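Local coordinates for protein NAD-dependent epimerase/dehydratase (Methylobacillus flagellatus KT, PDB 3GPI) that is of unknown function but probably binds NAD and acts as an epimerase or dehydratase of the Rossmann-fold type, at residues R162-Q174 with V220-I233. Sequence-based numbering, arbitrary orientation.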
loop_
_atom_site.group_PDB
_atom_site.type_symbol
_atom_site.label_atom_id
_atom_site.label_comp_id
_atom_site.label_asym_id
_atom_site.label_seq_id
_atom_site.Cartn_x
_atom_site.Cartn_y
_atom_site.Cartn_z
ATOM N N ARG A 162 -2.794 -12.368 -1.501
ATOM C CA ARG A 162 -2.127 -12.040 -0.226
ATOM C C ARG A 162 -2.926 -12.649 0.915
ATOM O O ARG A 162 -3.516 -11.948 1.748
ATOM C CB ARG A 162 -1.980 -10.537 -0.048
ATOM C CG ARG A 162 -0.946 -9.939 -0.975
ATOM C CD ARG A 162 -1.046 -8.468 -0.860
ATOM N NE ARG A 162 -0.273 -7.727 -1.842
ATOM C CZ ARG A 162 0.924 -7.199 -1.622
ATOM N NH1 ARG A 162 1.558 -7.377 -0.460
ATOM N NH2 ARG A 162 1.509 -6.504 -2.590
ATOM N N LEU A 163 -2.942 -13.977 0.919
ATOM C CA LEU A 163 -3.734 -14.764 1.854
ATOM C C LEU A 163 -2.896 -15.471 2.924
ATOM O O LEU A 163 -3.374 -16.447 3.549
ATOM C CB LEU A 163 -4.560 -15.820 1.087
ATOM C CG LEU A 163 -5.476 -15.247 -0.001
ATOM C CD1 LEU A 163 -6.129 -16.405 -0.774
ATOM C CD2 LEU A 163 -6.558 -14.319 0.527
ATOM N N ARG A 164 -1.675 -14.986 3.183
ATOM C CA ARG A 164 -0.822 -15.597 4.213
ATOM C C ARG A 164 -1.517 -15.805 5.565
ATOM O O ARG A 164 -1.319 -16.838 6.193
ATOM C CB ARG A 164 0.492 -14.873 4.442
ATOM C CG ARG A 164 1.452 -15.724 5.242
ATOM C CD ARG A 164 2.820 -15.100 5.388
ATOM N NE ARG A 164 3.431 -15.546 6.641
ATOM C CZ ARG A 164 4.165 -16.646 6.786
ATOM N NH1 ARG A 164 4.412 -17.433 5.748
ATOM N NH2 ARG A 164 4.676 -16.943 7.978
ATOM N N MET A 165 -2.309 -14.851 6.048
ATOM C CA MET A 165 -2.929 -14.999 7.364
ATOM C C MET A 165 -3.934 -16.151 7.354
ATOM O O MET A 165 -4.097 -16.875 8.349
ATOM C CB MET A 165 -3.640 -13.707 7.810
ATOM C CG MET A 165 -2.727 -12.575 8.354
ATOM S SD MET A 165 -1.604 -12.999 9.732
ATOM C CE MET A 165 -0.190 -13.410 8.737
ATOM N N ILE A 166 -4.638 -16.299 6.232
ATOM C CA ILE A 166 -5.616 -17.397 6.077
ATOM C C ILE A 166 -4.911 -18.742 6.138
ATOM O O ILE A 166 -5.405 -19.662 6.827
ATOM C CB ILE A 166 -6.440 -17.264 4.774
ATOM C CG1 ILE A 166 -7.459 -16.143 4.936
ATOM C CG2 ILE A 166 -7.173 -18.583 4.384
ATOM C CD1 ILE A 166 -8.241 -15.834 3.675
ATOM N N ARG A 167 -3.771 -18.845 5.465
ATOM C CA ARG A 167 -3.023 -20.109 5.488
ATOM C C ARG A 167 -2.412 -20.330 6.864
ATOM O O ARG A 167 -2.538 -21.444 7.398
ATOM C CB ARG A 167 -1.956 -20.145 4.383
ATOM C CG ARG A 167 -2.578 -20.174 2.975
ATOM C CD ARG A 167 -1.497 -20.331 1.908
ATOM N NE ARG A 167 -0.425 -19.330 2.025
ATOM C CZ ARG A 167 -0.392 -18.174 1.366
ATOM N NH1 ARG A 167 -1.358 -17.816 0.528
ATOM N NH2 ARG A 167 0.617 -17.364 1.553
ATOM N N GLN A 168 -1.802 -19.309 7.463
ATOM C CA GLN A 168 -1.174 -19.470 8.757
ATOM C C GLN A 168 -2.219 -19.879 9.819
ATOM O O GLN A 168 -1.914 -20.618 10.759
ATOM C CB GLN A 168 -0.501 -18.197 9.215
ATOM C CG GLN A 168 0.310 -18.403 10.525
ATOM C CD GLN A 168 1.246 -17.277 10.927
ATOM O OE1 GLN A 168 0.953 -16.080 10.773
ATOM N NE2 GLN A 168 2.368 -17.670 11.511
ATOM N N ALA A 169 -3.435 -19.383 9.697
ATOM C CA ALA A 169 -4.496 -19.705 10.647
ATOM C C ALA A 169 -4.841 -21.195 10.637
ATOM O O ALA A 169 -5.414 -21.693 11.594
ATOM C CB ALA A 169 -5.739 -18.881 10.311
ATOM N N GLN A 170 -4.455 -21.886 9.567
ATOM C CA GLN A 170 -4.757 -23.320 9.417
ATOM C C GLN A 170 -3.775 -24.180 10.184
ATOM O O GLN A 170 -3.990 -25.403 10.336
ATOM C CB GLN A 170 -4.737 -23.694 7.927
ATOM C CG GLN A 170 -5.915 -23.130 7.123
ATOM C CD GLN A 170 -5.813 -23.442 5.662
ATOM O OE1 GLN A 170 -5.056 -24.330 5.278
ATOM N NE2 GLN A 170 -6.564 -22.725 4.838
ATOM N N THR A 171 -2.697 -23.576 10.646
ATOM C CA THR A 171 -1.636 -24.304 11.342
ATOM C C THR A 171 -1.245 -23.670 12.708
ATOM O O THR A 171 -0.197 -23.046 12.827
ATOM C CB THR A 171 -0.400 -24.468 10.434
ATOM O OG1 THR A 171 0.066 -23.164 10.049
ATOM C CG2 THR A 171 -0.743 -25.316 9.199
ATOM N N PRO A 172 -2.070 -23.880 13.765
ATOM C CA PRO A 172 -1.823 -23.219 15.051
ATOM C C PRO A 172 -0.491 -23.564 15.709
ATOM O O PRO A 172 0.039 -22.744 16.450
ATOM C CB PRO A 172 -3.008 -23.666 15.930
ATOM C CG PRO A 172 -4.047 -24.080 14.993
ATOM C CD PRO A 172 -3.320 -24.654 13.797
ATOM N N GLU A 173 0.098 -24.725 15.396
ATOM C CA GLU A 173 1.448 -24.996 15.900
ATOM C C GLU A 173 2.526 -24.034 15.349
ATOM O O GLU A 173 3.594 -23.883 15.946
ATOM C CB GLU A 173 1.842 -26.474 15.665
ATOM N N GLN A 174 2.229 -23.344 14.253
ATOM C CA GLN A 174 3.182 -22.401 13.651
ATOM C C GLN A 174 2.881 -20.942 13.980
ATOM O O GLN A 174 3.467 -20.035 13.395
ATOM C CB GLN A 174 3.254 -22.588 12.120
ATOM C CG GLN A 174 3.597 -24.023 11.707
ATOM C CD GLN A 174 3.751 -24.198 10.206
ATOM O OE1 GLN A 174 4.453 -23.427 9.541
ATOM N NE2 GLN A 174 3.131 -25.249 9.669
ATOM N N VAL A 220 -2.166 -10.293 16.781
ATOM C CA VAL A 220 -2.084 -11.314 15.731
ATOM C C VAL A 220 -2.821 -12.609 16.152
ATOM O O VAL A 220 -3.443 -13.265 15.341
ATOM C CB VAL A 220 -0.617 -11.569 15.274
ATOM C CG1 VAL A 220 0.230 -12.246 16.381
ATOM C CG2 VAL A 220 -0.559 -12.334 13.977
ATOM N N HIS A 221 -2.760 -12.961 17.430
ATOM C CA HIS A 221 -3.459 -14.164 17.862
ATOM C C HIS A 221 -4.957 -14.048 17.786
ATOM O O HIS A 221 -5.626 -15.034 17.546
ATOM C CB HIS A 221 -3.014 -14.600 19.287
ATOM C CG HIS A 221 -1.719 -15.351 19.290
ATOM N ND1 HIS A 221 -1.669 -16.716 19.477
ATOM C CD2 HIS A 221 -0.436 -14.938 19.099
ATOM C CE1 HIS A 221 -0.407 -17.108 19.404
ATOM N NE2 HIS A 221 0.359 -16.056 19.180
ATOM N N ASP A 222 -5.493 -12.846 17.976
ATOM C CA ASP A 222 -6.926 -12.706 17.810
ATOM C C ASP A 222 -7.329 -12.886 16.350
ATOM O O ASP A 222 -8.363 -13.484 16.056
ATOM C CB ASP A 222 -7.410 -11.339 18.297
ATOM C CG ASP A 222 -7.396 -11.201 19.815
ATOM O OD1 ASP A 222 -7.180 -12.201 20.531
ATOM O OD2 ASP A 222 -7.599 -10.058 20.247
ATOM N N LEU A 223 -6.524 -12.385 15.427
ATOM C CA LEU A 223 -6.822 -12.549 14.012
ATOM C C LEU A 223 -6.696 -14.020 13.618
ATOM O O LEU A 223 -7.577 -14.545 12.948
ATOM C CB LEU A 223 -5.854 -11.685 13.188
ATOM C CG LEU A 223 -6.024 -11.841 11.685
ATOM C CD1 LEU A 223 -7.449 -11.475 11.196
ATOM C CD2 LEU A 223 -5.022 -10.998 10.935
ATOM N N LEU A 224 -5.629 -14.669 14.067
ATOM C CA LEU A 224 -5.404 -16.082 13.732
ATOM C C LEU A 224 -6.515 -16.956 14.293
ATOM O O LEU A 224 -6.990 -17.813 13.574
ATOM C CB LEU A 224 -4.028 -16.525 14.204
ATOM C CG LEU A 224 -2.858 -15.952 13.443
ATOM C CD1 LEU A 224 -1.578 -16.159 14.274
ATOM C CD2 LEU A 224 -2.752 -16.574 12.033
ATOM N N ARG A 225 -6.958 -16.698 15.527
ATOM C CA ARG A 225 -8.052 -17.501 16.078
ATOM C C ARG A 225 -9.353 -17.251 15.342
ATOM O O ARG A 225 -10.100 -18.187 15.130
ATOM C CB ARG A 225 -8.218 -17.221 17.562
ATOM C CG ARG A 225 -7.135 -17.855 18.410
ATOM C CD ARG A 225 -7.369 -17.501 19.836
ATOM N NE ARG A 225 -6.465 -18.232 20.701
ATOM C CZ ARG A 225 -6.780 -18.548 21.953
ATOM N NH1 ARG A 225 -7.986 -18.245 22.444
ATOM N NH2 ARG A 225 -5.883 -19.192 22.688
ATOM N N TRP A 226 -9.627 -15.994 14.957
ATOM C CA TRP A 226 -10.878 -15.680 14.241
ATOM C C TRP A 226 -10.848 -16.428 12.895
ATOM O O TRP A 226 -11.853 -17.047 12.457
ATOM C CB TRP A 226 -10.930 -14.136 14.045
ATOM C CG TRP A 226 -12.251 -13.644 13.440
ATOM C CD1 TRP A 226 -13.341 -13.192 14.136
ATOM C CD2 TRP A 226 -12.582 -13.535 12.060
ATOM N NE1 TRP A 226 -14.328 -12.821 13.271
ATOM C CE2 TRP A 226 -13.892 -13.014 11.988
ATOM C CE3 TRP A 226 -11.895 -13.797 10.872
ATOM C CZ2 TRP A 226 -14.541 -12.770 10.765
ATOM C CZ3 TRP A 226 -12.531 -13.546 9.649
ATOM C CH2 TRP A 226 -13.859 -13.053 9.613
ATOM N N LEU A 227 -9.705 -16.372 12.212
ATOM C CA LEU A 227 -9.552 -17.056 10.944
ATOM C C LEU A 227 -9.615 -18.591 11.077
ATOM O O LEU A 227 -10.153 -19.287 10.203
ATOM C CB LEU A 227 -8.252 -16.638 10.290
ATOM C CG LEU A 227 -8.260 -15.215 9.703
ATOM C CD1 LEU A 227 -6.887 -14.804 9.277
ATOM C CD2 LEU A 227 -9.286 -15.081 8.546
ATOM N N ALA A 228 -9.074 -19.088 12.183
ATOM C CA ALA A 228 -9.094 -20.525 12.453
ATOM C C ALA A 228 -10.545 -20.945 12.711
ATOM O O ALA A 228 -10.987 -21.960 12.150
ATOM C CB ALA A 228 -8.214 -20.839 13.649
ATOM N N ASP A 229 -11.291 -20.144 13.479
ATOM C CA ASP A 229 -12.692 -20.441 13.783
ATOM C C ASP A 229 -13.531 -20.553 12.519
ATOM O O ASP A 229 -14.346 -21.478 12.353
ATOM C CB ASP A 229 -13.287 -19.398 14.719
ATOM C CG ASP A 229 -12.778 -19.517 16.134
ATOM O OD1 ASP A 229 -12.036 -20.479 16.456
ATOM O OD2 ASP A 229 -13.101 -18.614 16.962
ATOM N N ARG A 230 -13.302 -19.673 11.573
ATOM C CA ARG A 230 -14.107 -19.710 10.370
ATOM C C ARG A 230 -13.671 -20.759 9.368
ATOM O O ARG A 230 -14.346 -20.969 8.373
ATOM C CB ARG A 230 -14.143 -18.305 9.739
ATOM C CG ARG A 230 -15.325 -17.517 10.348
ATOM C CD ARG A 230 -15.018 -16.099 10.686
ATOM N NE ARG A 230 -15.987 -15.547 11.639
ATOM C CZ ARG A 230 -15.828 -15.565 12.958
ATOM N NH1 ARG A 230 -14.742 -16.125 13.487
ATOM N NH2 ARG A 230 -16.763 -15.045 13.762
ATOM N N GLN A 231 -12.547 -21.421 9.611
ATOM C CA GLN A 231 -12.071 -22.482 8.740
ATOM C C GLN A 231 -12.114 -23.892 9.365
ATOM O O GLN A 231 -11.540 -24.846 8.801
ATOM C CB GLN A 231 -10.660 -22.192 8.269
ATOM C CG GLN A 231 -10.539 -20.894 7.436
ATOM C CD GLN A 231 -9.146 -20.716 6.948
ATOM O OE1 GLN A 231 -8.781 -21.237 5.906
ATOM N NE2 GLN A 231 -8.346 -19.958 7.704
ATOM N N GLY A 232 -12.757 -24.012 10.525
ATOM C CA GLY A 232 -12.849 -25.313 11.183
ATOM C C GLY A 232 -11.498 -25.839 11.631
ATOM O O GLY A 232 -11.214 -27.036 11.496
ATOM N N ILE A 233 -10.641 -24.965 12.135
ATOM C CA ILE A 233 -9.295 -25.338 12.574
ATOM C C ILE A 233 -9.263 -25.430 14.079
ATOM O O ILE A 233 -9.611 -24.501 14.787
ATOM C CB ILE A 233 -8.254 -24.275 12.104
ATOM C CG1 ILE A 233 -8.303 -24.101 10.575
ATOM C CG2 ILE A 233 -6.881 -24.630 12.637
ATOM C CD1 ILE A 233 -8.007 -25.342 9.761
#
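Ala-169 meets helix 220-230 where the two backbones come nearest. Its CB lies 3.4 Å from Leu-227 CB, tighter than a usual carbon contact. The methyl of Ala-169 also faces the backbone O of Leu-224. On the N-terminal side of Ala-169, Met-165 and Ile-166 pack on the same helix. In the conformer given, Met-165 CG touches Leu-223 CD2 at 3.8 Å, the two side chains crossing at about a right angle. With CG beside its own backbone N, Leu-227 turns its two methyls to helix 164-168: CD1 reaches CB and O of Met-165, CD2 reaches Ile-166 CG1. Leu-224 CD2 lies against Gln-168 CG and the backbone N of Ala-169. Beyond the helix, Ile-233 CG2 sits 3.7 Å from Pro-172 CG, and Ile-233 CD1 touches Gln-170 CG, the two side chains crossing at a slant.

The polar bonds centre on the amide of Gln-231. Its extended chain sends NE2 to Ile-166 O at 3.1 Å in a nearly straight bond (174°). The same nitrogen reaches Leu-227 O at 3.2 Å, approaching from above that carbonyl plane. Gln-170 NE2 in turn gives a bond of 2.9 Å to Gln-231 OE1, with the two amide planes 68° apart. Three bonds therefore fix the rotation of this amide. A leucine in its place would probably leave Ile-166 O and Gln-170 NE2 without these mates and set the Gln-170 amide free to turn.

Helix 266-277 packs on the same cluster, with Tyr-270 touching Leu-227 and, in this conformer, Met-165. The arrangement is a crossed helix pair, with axes 9.0 Å apart at -71°. It joins the short helix after strand 149-158 to the one after strand 218-219, consistent with the smaller C-terminal part of an atypical short-chain dehydrogenase/reductase.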